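Long-range contacts in putative immunoglobulin A1 protease (Bacteroides ovatus, PDB 3N6Z), which is of uncertain function but may be a hydrolase that cleaves immunoglobulin A1: residues D11-V16 / Q57-R62; Y50-A55 / V71-G76; G241-T246 / A270-T275; S281-I286 / I305-N310. All blocks are in the same frame, centred on the assembly; numbering follows the deposited sequence.

Contact 1: D11-V16 / Q57-R62; sequences DSYTRV and QIRNMR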
loop_
_atom_site.group_PDB
_atom_site.type_symbol
_atom_site.label_atom_id
_atom_site.label_comp_id
_atom_site.label_asym_id
_atom_site.label_seq_id
_atom_site.Cartn_x
_atom_site.Cartn_y
_atom_site.Cartn_z
ATOM N N ASP A 11 -1.720 -32.062 -2.675
ATOM C CA ASP A 11 -2.986 -32.248 -1.909
ATOM C C ASP A 11 -3.315 -30.960 -1.122
ATOM O O ASP A 11 -2.441 -30.357 -0.465
ATOM C CB ASP A 11 -2.957 -33.548 -1.032
ATOM C CG ASP A 11 -2.005 -33.481 0.178
ATOM O OD1 ASP A 11 -1.779 -32.413 0.728
ATOM O OD2 ASP A 11 -1.505 -34.524 0.617
ATOM N N SER A 12 -4.580 -30.511 -1.228
ATOM C CA SER A 12 -5.014 -29.240 -0.596
ATOM C C SER A 12 -4.941 -29.296 0.927
ATOM O O SER A 12 -5.279 -30.321 1.524
ATOM C CB SER A 12 -6.455 -28.859 -1.016
ATOM O OG SER A 12 -7.472 -29.536 -0.294
ATOM N N TYR A 13 -4.520 -28.184 1.553
ATOM C CA TYR A 13 -4.703 -28.030 3.005
ATOM C C TYR A 13 -6.048 -27.492 3.416
ATOM O O TYR A 13 -6.320 -27.424 4.616
ATOM C CB TYR A 13 -3.633 -27.172 3.662
ATOM C CG TYR A 13 -3.746 -25.683 3.535
ATOM C CD1 TYR A 13 -3.404 -25.047 2.344
ATOM C CD2 TYR A 13 -4.127 -24.901 4.621
ATOM C CE1 TYR A 13 -3.468 -23.704 2.223
ATOM C CE2 TYR A 13 -4.183 -23.533 4.521
ATOM C CZ TYR A 13 -3.880 -22.945 3.332
ATOM O OH TYR A 13 -3.938 -21.572 3.281
ATOM N N THR A 14 -6.839 -27.016 2.440
ATOM C CA THR A 14 -8.195 -26.484 2.683
ATOM C C THR A 14 -9.256 -27.525 2.235
ATOM O O THR A 14 -8.914 -28.616 1.686
ATOM C CB THR A 14 -8.416 -25.179 1.895
ATOM O OG1 THR A 14 -8.491 -25.491 0.510
ATOM C CG2 THR A 14 -7.266 -24.133 2.083
ATOM N N ARG A 15 -10.533 -27.176 2.453
ATOM C CA ARG A 15 -11.656 -28.048 2.069
ATOM C C ARG A 15 -11.993 -28.033 0.570
ATOM O O ARG A 15 -12.847 -28.811 0.122
ATOM C CB ARG A 15 -12.915 -27.718 2.894
ATOM C CG ARG A 15 -13.528 -26.354 2.604
ATOM C CD ARG A 15 -14.715 -26.084 3.528
ATOM N NE ARG A 15 -15.222 -24.717 3.370
ATOM C CZ ARG A 15 -14.717 -23.628 3.956
ATOM N NH1 ARG A 15 -13.658 -23.739 4.781
ATOM N NH2 ARG A 15 -15.285 -22.423 3.725
ATOM N N VAL A 16 -11.328 -27.162 -0.207
ATOM C CA VAL A 16 -11.500 -27.114 -1.682
ATOM C C VAL A 16 -10.185 -27.571 -2.288
ATOM O O VAL A 16 -9.158 -26.951 -1.955
ATOM C CB VAL A 16 -11.833 -25.684 -2.226
ATOM C CG1 VAL A 16 -11.543 -25.549 -3.764
ATOM C CG2 VAL A 16 -13.288 -25.317 -1.862
ATOM N N GLN A 57 -10.498 -20.936 -1.905
ATOM C CA GLN A 57 -9.563 -20.853 -3.024
ATOM C C GLN A 57 -8.449 -19.816 -2.781
ATOM O O GLN A 57 -7.291 -20.045 -3.148
ATOM C CB GLN A 57 -10.309 -20.633 -4.341
ATOM C CG GLN A 57 -11.187 -21.821 -4.746
ATOM C CD GLN A 57 -11.964 -21.613 -6.024
ATOM O OE1 GLN A 57 -11.879 -20.590 -6.639
ATOM N NE2 GLN A 57 -12.777 -22.588 -6.390
ATOM N N ILE A 58 -8.775 -18.667 -2.212
ATOM C CA ILE A 58 -7.738 -17.699 -1.944
ATOM C C ILE A 58 -6.702 -18.252 -0.952
ATOM O O ILE A 58 -5.499 -17.940 -1.055
ATOM C CB ILE A 58 -8.300 -16.296 -1.522
ATOM C CG1 ILE A 58 -7.437 -15.171 -2.103
ATOM C CG2 ILE A 58 -8.446 -16.159 -0.038
ATOM C CD1 ILE A 58 -8.092 -13.794 -2.003
ATOM N N ARG A 59 -7.139 -19.117 -0.048
ATOM C CA ARG A 59 -6.237 -19.791 0.885
ATOM C C ARG A 59 -5.388 -20.880 0.223
ATOM O O ARG A 59 -4.437 -21.337 0.824
ATOM C CB ARG A 59 -7.016 -20.325 2.081
ATOM C CG ARG A 59 -7.551 -19.182 2.947
ATOM C CD ARG A 59 -8.669 -19.597 3.876
ATOM N NE ARG A 59 -8.184 -20.605 4.801
ATOM C CZ ARG A 59 -8.682 -21.846 4.894
ATOM N NH1 ARG A 59 -9.771 -22.223 4.208
ATOM N NH2 ARG A 59 -8.112 -22.703 5.719
ATOM N N ASN A 60 -5.682 -21.251 -1.008
ATOM C CA ASN A 60 -4.860 -22.200 -1.766
ATOM C C ASN A 60 -3.712 -21.540 -2.526
ATOM O O ASN A 60 -2.851 -22.237 -3.061
ATOM C CB ASN A 60 -5.697 -23.070 -2.731
ATOM C CG ASN A 60 -6.644 -24.015 -1.995
ATOM O OD1 ASN A 60 -6.337 -24.466 -0.872
ATOM N ND2 ASN A 60 -7.795 -24.321 -2.619
HETATM N N MSE A 61 -3.670 -20.194 -2.566
HETATM C CA MSE A 61 -2.602 -19.507 -3.303
HETATM C C MSE A 61 -1.226 -19.990 -2.822
HETATM O O MSE A 61 -0.331 -20.212 -3.631
HETATM C CB MSE A 61 -2.687 -17.996 -3.154
HETATM C CG MSE A 61 -3.921 -17.381 -3.786
HETATM SE SE MSE A 61 -4.030 -15.481 -3.479
HETATM C CE MSE A 61 -2.470 -14.963 -4.547
ATOM N N ARG A 62 -1.045 -20.068 -1.510
ATOM C CA ARG A 62 0.277 -20.413 -0.972
ATOM C C ARG A 62 0.771 -21.773 -1.449
ATOM O O ARG A 62 1.984 -22.002 -1.589
ATOM C CB ARG A 62 0.245 -20.372 0.540
ATOM C CG ARG A 62 -0.716 -21.331 1.183
ATOM C CD ARG A 62 -0.364 -21.252 2.674
ATOM N NE ARG A 62 -1.469 -21.062 3.562
ATOM C CZ ARG A 62 -1.429 -20.396 4.736
ATOM N NH1 ARG A 62 -0.343 -19.700 5.194
ATOM N NH2 ARG A 62 -2.548 -20.384 5.440
HETATM O O HOH W 1 -3.956 -26.068 -0.576
#
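The phenolic oxygen of Tyr13 is both acceptor and donor, with three bonds to it. Arg62 reaches it side-on with two nitrogens: NE lies 2.5 Å from Tyr13 OH and NH2 2.8 Å, both with the oxygen close to the guanidinium plane, which stands at 68° to the tyrosine ring. The same hydroxyl gives its proton to Arg59 O, at 2.5 Å. With Tyr13 CG between the backbone N and the carbonyl carbon (chi1 79°), the ring starts out on the side of Thr14, whose CG2 rests over its centre.

Asn60 forms the second polar centre. Its OD1 accepts from Thr14 OG1 at 2.8 Å and also from a water that takes the N-H of Tyr13. Its ND2 donates to Val16 O at 3.0 Å, from above the carbonyl plane, and to Leu38 O as well. Thr14 CG2 also covers one face of the Arg59 guanidinium, offset toward its rim. Val16 CG1 touches Gln57 CG at 3.9 Å.

Arg59 is salt-bridged to Asp86, whose carboxylate would probably offset its charge beside Arg15. The N-terminal segment is thus held largely by polar bonds to the type I beta turn from Ile58 to Met61 and to Arg62 just after it, whose guanidinium, placing two N-H groups on one oxygen, is likely to polarise the phenol.

Contact 2: Y50-A55 / V71-G76; sequences YMIMNA and VYFQLG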
loop_
_atom_site.group_PDB
_atom_site.type_symbol
_atom_site.label_atom_id
_atom_site.label_comp_id
_atom_site.label_asym_id
_atom_site.label_seq_id
_atom_site.Cartn_x
_atom_site.Cartn_y
_atom_site.Cartn_z
ATOM N N TYR A 50 -4.614 -18.751 -12.304
ATOM C CA TYR A 50 -5.453 -19.422 -11.322
ATOM C C TYR A 50 -6.609 -18.491 -10.930
ATOM O O TYR A 50 -6.400 -17.368 -10.453
ATOM C CB TYR A 50 -4.651 -19.774 -10.094
ATOM C CG TYR A 50 -3.661 -20.908 -10.259
ATOM C CD1 TYR A 50 -4.060 -22.175 -10.707
ATOM C CD2 TYR A 50 -2.313 -20.742 -9.912
ATOM C CE1 TYR A 50 -3.154 -23.219 -10.778
ATOM C CE2 TYR A 50 -1.408 -21.788 -9.998
ATOM C CZ TYR A 50 -1.824 -23.015 -10.428
ATOM O OH TYR A 50 -0.938 -24.056 -10.502
HETATM N N MSE A 51 -7.832 -18.975 -11.159
HETATM C CA MSE A 51 -9.055 -18.194 -10.986
HETATM C C MSE A 51 -9.671 -18.493 -9.613
HETATM O O MSE A 51 -9.948 -19.674 -9.303
HETATM C CB MSE A 51 -10.030 -18.501 -12.132
HETATM C CG MSE A 51 -11.241 -17.599 -12.184
HETATM SE SE MSE A 51 -10.865 -15.767 -12.593
HETATM C CE MSE A 51 -10.489 -16.008 -14.488
ATOM N N ILE A 52 -9.860 -17.422 -8.830
ATOM C CA ILE A 52 -10.245 -17.504 -7.432
ATOM C C ILE A 52 -11.686 -17.010 -7.275
ATOM O O ILE A 52 -11.996 -15.857 -7.612
ATOM C CB ILE A 52 -9.312 -16.658 -6.574
ATOM C CG1 ILE A 52 -7.866 -17.179 -6.664
ATOM C CG2 ILE A 52 -9.803 -16.550 -5.102
ATOM C CD1 ILE A 52 -6.818 -16.092 -6.304
HETATM N N MSE A 53 -12.550 -17.878 -6.749
HETATM C CA MSE A 53 -13.996 -17.585 -6.623
HETATM C C MSE A 53 -14.510 -17.468 -5.204
HETATM O O MSE A 53 -15.642 -17.039 -5.005
HETATM C CB MSE A 53 -14.804 -18.667 -7.351
HETATM C CG MSE A 53 -14.476 -18.809 -8.854
HETATM SE SE MSE A 53 -14.897 -17.247 -9.852
HETATM C CE MSE A 53 -16.821 -17.271 -9.725
ATOM N N ASN A 54 -13.726 -17.882 -4.225
ATOM C CA ASN A 54 -14.135 -17.837 -2.823
ATOM C C ASN A 54 -12.904 -17.825 -1.923
ATOM O O ASN A 54 -11.775 -17.926 -2.420
ATOM C CB ASN A 54 -15.098 -18.993 -2.511
ATOM C CG ASN A 54 -14.481 -20.339 -2.683
ATOM O OD1 ASN A 54 -13.345 -20.566 -2.279
ATOM N ND2 ASN A 54 -15.244 -21.270 -3.226
ATOM N N ALA A 55 -13.099 -17.709 -0.622
ATOM C CA ALA A 55 -11.981 -17.592 0.319
ATOM C C ALA A 55 -11.225 -18.884 0.521
ATOM O O ALA A 55 -10.045 -18.861 0.873
ATOM C CB ALA A 55 -12.449 -17.028 1.665
ATOM N N VAL A 71 3.973 -16.709 -10.661
ATOM C CA VAL A 71 2.697 -17.404 -10.760
ATOM C C VAL A 71 1.571 -16.354 -10.801
ATOM O O VAL A 71 1.601 -15.338 -10.093
ATOM C CB VAL A 71 2.517 -18.437 -9.604
ATOM C CG1 VAL A 71 1.122 -19.091 -9.645
ATOM C CG2 VAL A 71 3.623 -19.483 -9.685
ATOM N N TYR A 72 0.604 -16.599 -11.681
ATOM C CA TYR A 72 -0.474 -15.676 -12.040
ATOM C C TYR A 72 -1.792 -16.121 -11.398
ATOM O O TYR A 72 -2.196 -17.293 -11.522
ATOM C CB TYR A 72 -0.687 -15.610 -13.557
ATOM C CG TYR A 72 0.447 -14.964 -14.328
ATOM C CD1 TYR A 72 1.700 -15.577 -14.439
ATOM C CD2 TYR A 72 0.267 -13.737 -14.928
ATOM C CE1 TYR A 72 2.723 -14.983 -15.162
ATOM C CE2 TYR A 72 1.281 -13.144 -15.646
ATOM C CZ TYR A 72 2.508 -13.739 -15.739
ATOM O OH TYR A 72 3.519 -13.121 -16.490
ATOM N N PHE A 73 -2.473 -15.152 -10.809
ATOM C CA PHE A 73 -3.747 -15.323 -10.135
ATOM C C PHE A 73 -4.702 -14.230 -10.590
ATOM O O PHE A 73 -4.300 -13.074 -10.830
ATOM C CB PHE A 73 -3.608 -15.211 -8.620
ATOM C CG PHE A 73 -2.662 -16.190 -7.994
ATOM C CD1 PHE A 73 -1.317 -15.886 -7.837
ATOM C CD2 PHE A 73 -3.112 -17.432 -7.557
ATOM C CE1 PHE A 73 -0.457 -16.751 -7.224
ATOM C CE2 PHE A 73 -2.237 -18.312 -6.944
ATOM C CZ PHE A 73 -0.914 -17.976 -6.784
ATOM N N GLN A 74 -5.990 -14.555 -10.574
ATOM C CA GLN A 74 -7.049 -13.595 -10.899
ATOM C C GLN A 74 -8.273 -13.858 -10.028
ATOM O O GLN A 74 -8.625 -15.012 -9.796
ATOM C CB GLN A 74 -7.397 -13.694 -12.377
ATOM C CG GLN A 74 -8.294 -12.576 -12.877
ATOM C CD GLN A 74 -8.336 -12.507 -14.395
ATOM O OE1 GLN A 74 -7.281 -12.601 -15.087
ATOM N NE2 GLN A 74 -9.524 -12.323 -14.932
ATOM N N LEU A 75 -8.901 -12.792 -9.556
ATOM C CA LEU A 75 -10.206 -12.941 -8.898
ATOM C C LEU A 75 -11.310 -12.972 -9.935
ATOM O O LEU A 75 -11.329 -12.122 -10.842
ATOM C CB LEU A 75 -10.499 -11.793 -7.932
ATOM C CG LEU A 75 -9.502 -11.601 -6.770
ATOM C CD1 LEU A 75 -9.981 -10.448 -5.873
ATOM C CD2 LEU A 75 -9.387 -12.909 -5.955
ATOM N N GLY A 76 -12.241 -13.895 -9.755
ATOM C CA GLY A 76 -13.460 -13.983 -10.590
ATOM C C GLY A 76 -14.723 -13.574 -9.860
ATOM O O GLY A 76 -15.815 -13.634 -10.442
#
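Strands 50-52 and 71-75 run parallel, their axes 4.7 Å apart at closest approach and inclined by 28°, and are joined by four backbone bonds: Tyr50 N to Tyr72 O, Gln74 N to Tyr50 O, Ile52 N to Gln74 O and Gly76 N to Ile52 O, the last nearly straight at 176°.

Tyr50, Ile52, Phe73 and Leu75 share one face of the sheet. The ring of Tyr50 presents its edge to Val71, CE2 lying 3.7 Å from Val71 CG1, while its CB meets Phe73 CD2 at 3.8 Å. The two aromatic planes are 39° apart, and Tyr50 has Phe39 as its stacking partner. An alanine here would probably leave Phe39 without its stacking mate and open a gap beside Val71. Ile52 branches two ways: CG2, anti to the backbone N, touches Leu75 CD2 at 3.8 Å, and CD1 approaches Phe73 CB at 4.1 Å. Met61 and Val64 of helix 61-64 cover this face.

On the other face Met51, a selenomethionine, turns twice along its chain and runs beside Gln74 in the same direction, its CE 3.8 Å from Gln74 NE2. Met53 folds back until its selenium is 3.6 Å from Gly76 CA.

Strand 71-75 pairs in turn with strand 100-105, again in parallel. The succession of parallel strands, each pairing with one that follows it in the chain, is consistent with a parallel beta-helix, with strand 50-52 at the edge of the series.

Contact 3: G241-T246 / A270-T275; sequences GAVSAT and AWSNLT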
loop_
_atom_site.group_PDB
_atom_site.type_symbol
_atom_site.label_atom_id
_atom_site.label_comp_id
_atom_site.label_asym_id
_atom_site.label_seq_id
_atom_site.Cartn_x
_atom_site.Cartn_y
_atom_site.Cartn_z
ATOM N N GLY A 241 -7.519 8.024 5.532
ATOM C CA GLY A 241 -7.516 7.482 6.905
ATOM C C GLY A 241 -6.524 8.177 7.849
ATOM O O GLY A 241 -5.501 8.690 7.426
ATOM N N ALA A 242 -6.820 8.228 9.129
ATOM C CA ALA A 242 -5.925 8.867 10.109
ATOM C C ALA A 242 -4.567 8.172 10.152
ATOM O O ALA A 242 -4.519 6.955 10.216
ATOM C CB ALA A 242 -6.569 8.827 11.495
ATOM N N VAL A 243 -3.488 8.951 10.132
ATOM C CA VAL A 243 -2.114 8.424 10.111
ATOM C C VAL A 243 -1.405 8.928 11.364
ATOM O O VAL A 243 -1.465 10.129 11.666
ATOM C CB VAL A 243 -1.305 8.841 8.855
ATOM C CG1 VAL A 243 0.030 8.124 8.784
ATOM C CG2 VAL A 243 -2.114 8.640 7.600
ATOM N N SER A 244 -0.732 8.038 12.087
ATOM C CA SER A 244 -0.032 8.424 13.303
ATOM C C SER A 244 1.216 7.591 13.564
ATOM O O SER A 244 1.362 6.494 13.035
ATOM C CB SER A 244 -1.000 8.353 14.480
ATOM O OG SER A 244 -1.362 7.016 14.704
ATOM N N ALA A 245 2.134 8.172 14.341
ATOM C CA ALA A 245 3.289 7.451 14.861
ATOM C C ALA A 245 3.465 7.821 16.328
ATOM O O ALA A 245 3.311 8.995 16.705
ATOM C CB ALA A 245 4.588 7.783 14.053
ATOM N N THR A 246 3.835 6.835 17.140
ATOM C CA THR A 246 4.192 7.074 18.543
ATOM C C THR A 246 5.380 8.021 18.664
ATOM O O THR A 246 5.342 8.960 19.464
ATOM C CB THR A 246 4.521 5.728 19.198
ATOM O OG1 THR A 246 3.351 4.921 19.163
ATOM C CG2 THR A 246 5.042 5.875 20.608
ATOM N N ALA A 270 -2.994 14.471 0.062
ATOM C CA ALA A 270 -3.187 14.073 1.450
ATOM C C ALA A 270 -4.536 14.576 1.935
ATOM O O ALA A 270 -4.822 15.782 1.847
ATOM C CB ALA A 270 -2.046 14.627 2.343
ATOM N N TRP A 271 -5.331 13.677 2.474
ATOM C CA TRP A 271 -6.634 14.015 3.027
ATOM C C TRP A 271 -6.851 13.333 4.363
ATOM O O TRP A 271 -7.994 13.145 4.809
ATOM C CB TRP A 271 -7.725 13.698 1.991
ATOM C CG TRP A 271 -8.970 14.481 2.032
ATOM C CD1 TRP A 271 -9.543 15.093 3.108
ATOM C CD2 TRP A 271 -9.862 14.676 0.931
ATOM N NE1 TRP A 271 -10.713 15.718 2.719
ATOM C CE2 TRP A 271 -10.936 15.463 1.396
ATOM C CE3 TRP A 271 -9.843 14.279 -0.403
ATOM C CZ2 TRP A 271 -12.011 15.840 0.560
ATOM C CZ3 TRP A 271 -10.885 14.652 -1.230
ATOM C CH2 TRP A 271 -11.960 15.420 -0.741
ATOM N N SER A 272 -5.753 13.039 5.066
ATOM C CA SER A 272 -5.763 12.386 6.373
ATOM C C SER A 272 -5.388 13.366 7.483
ATOM O O SER A 272 -4.510 14.204 7.305
ATOM C CB SER A 272 -4.735 11.251 6.392
ATOM O OG SER A 272 -5.044 10.265 5.440
ATOM N N ASN A 273 -5.983 13.196 8.665
ATOM C CA ASN A 273 -5.452 13.809 9.875
ATOM C C ASN A 273 -4.175 13.071 10.303
ATOM O O ASN A 273 -4.119 11.834 10.224
ATOM C CB ASN A 273 -6.489 13.748 10.993
ATOM C CG ASN A 273 -7.737 14.550 10.674
ATOM O OD1 ASN A 273 -7.650 15.617 10.064
ATOM N ND2 ASN A 273 -8.901 14.056 11.105
ATOM N N LEU A 274 -3.156 13.838 10.707
ATOM C CA LEU A 274 -1.802 13.334 10.915
ATOM C C LEU A 274 -1.353 13.694 12.319
ATOM O O LEU A 274 -1.407 14.878 12.707
ATOM C CB LEU A 274 -0.843 13.949 9.897
ATOM C CG LEU A 274 -1.234 13.907 8.427
ATOM C CD1 LEU A 274 -0.148 14.580 7.577
ATOM C CD2 LEU A 274 -1.402 12.452 7.958
ATOM N N THR A 275 -0.902 12.679 13.062
ATOM C CA THR A 275 -0.544 12.826 14.468
ATOM C C THR A 275 0.788 12.175 14.812
ATOM O O THR A 275 0.959 10.976 14.643
ATOM C CB THR A 275 -1.641 12.250 15.367
ATOM O OG1 THR A 275 -2.892 12.841 15.021
ATOM C CG2 THR A 275 -1.310 12.453 16.858
HETATM O O HOH W 2 -4.082 11.235 13.199
#
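Val243 lies beside Leu274, the two chains directed alike, with Val243 CB 3.7 Å from Leu274 CD2. The valine's CG2 branch is anti to the carbonyl carbon, and it meets Ser272 CB at 3.9 Å as well as the leucine methyl. Both side chains also touch Val250, so the pair belongs to the apolar interior of what appears to be a beta-helix.

The opposite face carries Ser244 and Thr275, whose CB atoms are 4.0 Å apart. Thr275 OG1, beside its own backbone N (chi1 -54°), comes within 2.7 Å of a water. Val243 O accepts Thr275 N at 3.0 Å. Val243 N gives a nearly straight bond to Asn273 O, with an angle of 172° at the hydrogen, and Ala245 N binds Thr275 O at 3.1 Å. The side-chain amide of Asn273 takes no part in this pairing: its OD1 accepts the backbone N of Val306.

The chemistry divides by face. Backbone bonds fix the parallel register, methyl groups fill the inner side, and hydroxyls occupy the outer one, where the water links Thr275 OG1 to Val243 O, so that this carbonyl has a second donor besides Thr275 N.

Contact 4: S281-I286 / I305-N310; sequences STVGRI and IVLKVN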
loop_
_atom_site.group_PDB
_atom_site.type_symbol
_atom_site.label_atom_id
_atom_site.label_comp_id
_atom_site.label_asym_id
_atom_site.label_seq_id
_atom_site.Cartn_x
_atom_site.Cartn_y
_atom_site.Cartn_z
ATOM N N SER A 281 8.566 14.018 17.146
ATOM C CA SER A 281 7.991 13.615 15.866
ATOM C C SER A 281 8.052 14.727 14.819
ATOM O O SER A 281 8.141 15.912 15.132
ATOM C CB SER A 281 6.543 13.166 16.049
ATOM O OG SER A 281 6.425 12.067 16.942
ATOM N N THR A 282 8.024 14.312 13.557
ATOM C CA THR A 282 7.916 15.235 12.422
ATOM C C THR A 282 6.670 14.845 11.634
ATOM O O THR A 282 6.413 13.666 11.404
ATOM C CB THR A 282 9.183 15.251 11.551
ATOM O OG1 THR A 282 9.471 13.927 11.093
ATOM C CG2 THR A 282 10.367 15.782 12.359
ATOM N N VAL A 283 5.897 15.847 11.236
ATOM C CA VAL A 283 4.668 15.655 10.490
ATOM C C VAL A 283 4.680 16.499 9.238
ATOM O O VAL A 283 4.808 17.728 9.312
ATOM C CB VAL A 283 3.449 15.952 11.364
ATOM C CG1 VAL A 283 2.161 15.833 10.544
ATOM C CG2 VAL A 283 3.420 15.045 12.597
ATOM N N GLY A 284 4.553 15.839 8.094
ATOM C CA GLY A 284 4.494 16.523 6.786
ATOM C C GLY A 284 3.180 16.172 6.117
ATOM O O GLY A 284 2.766 14.994 6.109
ATOM N N ARG A 285 2.506 17.142 5.515
ATOM C CA ARG A 285 1.227 16.800 4.871
ATOM C C ARG A 285 1.461 15.714 3.832
ATOM O O ARG A 285 0.598 14.858 3.651
ATOM C CB ARG A 285 0.501 18.000 4.290
ATOM C CG ARG A 285 0.186 19.078 5.299
ATOM C CD ARG A 285 -0.807 20.121 4.776
ATOM N NE ARG A 285 -0.233 20.905 3.687
ATOM C CZ ARG A 285 -0.539 22.168 3.402
ATOM N NH1 ARG A 285 -1.500 22.794 4.074
ATOM N NH2 ARG A 285 0.123 22.790 2.436
ATOM N N ILE A 286 2.586 15.771 3.100
ATOM C CA ILE A 286 2.897 14.742 2.087
ATOM C C ILE A 286 3.935 13.731 2.601
ATOM O O ILE A 286 3.712 12.504 2.543
ATOM C CB ILE A 286 3.363 15.368 0.738
ATOM C CG1 ILE A 286 2.436 16.523 0.283
ATOM C CG2 ILE A 286 3.440 14.302 -0.384
ATOM C CD1 ILE A 286 0.988 16.081 0.053
ATOM N N ILE A 305 -7.409 19.212 6.919
ATOM C CA ILE A 305 -6.767 18.164 7.720
ATOM C C ILE A 305 -6.144 18.793 8.966
ATOM O O ILE A 305 -5.725 19.965 8.963
ATOM C CB ILE A 305 -5.770 17.279 6.917
ATOM C CG1 ILE A 305 -4.518 18.043 6.488
ATOM C CG2 ILE A 305 -6.493 16.615 5.738
ATOM C CD1 ILE A 305 -3.496 17.154 5.718
ATOM N N VAL A 306 -6.082 17.987 10.027
ATOM C CA VAL A 306 -5.522 18.430 11.317
ATOM C C VAL A 306 -4.173 17.729 11.515
ATOM O O VAL A 306 -4.087 16.499 11.432
ATOM C CB VAL A 306 -6.497 18.103 12.465
ATOM C CG1 VAL A 306 -5.904 18.477 13.820
ATOM C CG2 VAL A 306 -7.844 18.811 12.235
ATOM N N LEU A 307 -3.144 18.534 11.771
ATOM C CA LEU A 307 -1.780 18.070 12.021
ATOM C C LEU A 307 -1.475 18.375 13.490
ATOM O O LEU A 307 -1.656 19.504 13.956
ATOM C CB LEU A 307 -0.736 18.732 11.099
ATOM C CG LEU A 307 -0.418 18.079 9.741
ATOM C CD1 LEU A 307 -1.654 18.038 8.842
ATOM C CD2 LEU A 307 0.759 18.811 9.054
ATOM N N LYS A 308 -0.982 17.362 14.198
ATOM C CA LYS A 308 -0.649 17.470 15.624
ATOM C C LYS A 308 0.682 16.821 15.941
ATOM O O LYS A 308 1.003 15.745 15.426
ATOM C CB LYS A 308 -1.735 16.851 16.505
ATOM C CG LYS A 308 -3.035 17.631 16.548
ATOM C CD LYS A 308 -4.009 17.019 17.519
ATOM C CE LYS A 308 -5.260 17.869 17.671
ATOM N NZ LYS A 308 -6.192 17.280 18.704
ATOM N N VAL A 309 1.457 17.489 16.795
ATOM C CA VAL A 309 2.664 16.932 17.387
ATOM C C VAL A 309 2.554 17.186 18.884
ATOM O O VAL A 309 2.375 18.342 19.303
ATOM C CB VAL A 309 3.954 17.542 16.812
ATOM C CG1 VAL A 309 5.203 17.054 17.624
ATOM C CG2 VAL A 309 4.098 17.163 15.350
ATOM N N ASN A 310 2.650 16.133 19.688
ATOM C CA ASN A 310 2.544 16.258 21.158
ATOM C C ASN A 310 1.287 17.018 21.583
ATOM O O ASN A 310 1.344 17.916 22.426
ATOM C CB ASN A 310 3.832 16.869 21.710
ATOM C CG ASN A 310 3.897 16.843 23.228
ATOM O OD1 ASN A 310 3.319 15.954 23.876
ATOM N ND2 ASN A 310 4.582 17.819 23.792
#
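Val283 is the tightly packed part of this contact, its two methyls each meeting a different side chain of the facing strand. CG2 meets Val309 CG2 at 3.5 Å. CG1, anti to the backbone N (chi1 176°), approaches Leu307 CG, also at 3.5 Å, in one of the two conformers of that leucine. In both pairs the side chains interleave from opposing strands, running past one another, and the strands 282-284 and 307-309 themselves run antiparallel, 172° apart. Their axes are 7.5 Å apart and no hydrogen bond joins them; they face each other across the interior, with Leu274 touching both Val283 and Leu307.

An alanine in place of Val283 would probably open a gap between the strands and leave Leu307 and Val309 without the methyls that fit them.

Away from this centre the packing thins. Arg285 crosses the same conformer of Leu307 at about a right angle, CG to CD2 at 3.8 Å, and its CD only approaches Ile305 CD1 at 4.1 Å. On the other flank Val309 CG1 lies 4.0 Å from Ser281 O. Lys308, partly exposed, points away from the facing strand.

Arg285 is buried but not without partners: it bonds to His328 O and Gly329 O and is salt-bridged to Asp318. Since no hydrogen bond crosses between the two segments, their cohesion rests on close apolar fit, while the arginine lends its aliphatic stem to the interface and spends its charge beyond it.

From the N terminus, segment 11-16 of contact 1 comes first, then 50-55 of contact 2, before 57-62 closes contact 1 and 71-76 closes contact 2: the two cross along the chain. They also touch, Met61 packing on Phe73, and together tie the N-terminal loop and short helices to the first strands of the apparent beta-helix. Beyond the chain's centre, contact 3 closes the loop from 241-246 to 270-275, and contact 4 the later one from 281-286 to 305-310, in series. Contact 3 joins neighbouring strands of one sheet, and contact 4 ties that sheet's next strand to one facing it. Leu274 N and Val306 O, 2.9 Å apart, probably bond the two contacts.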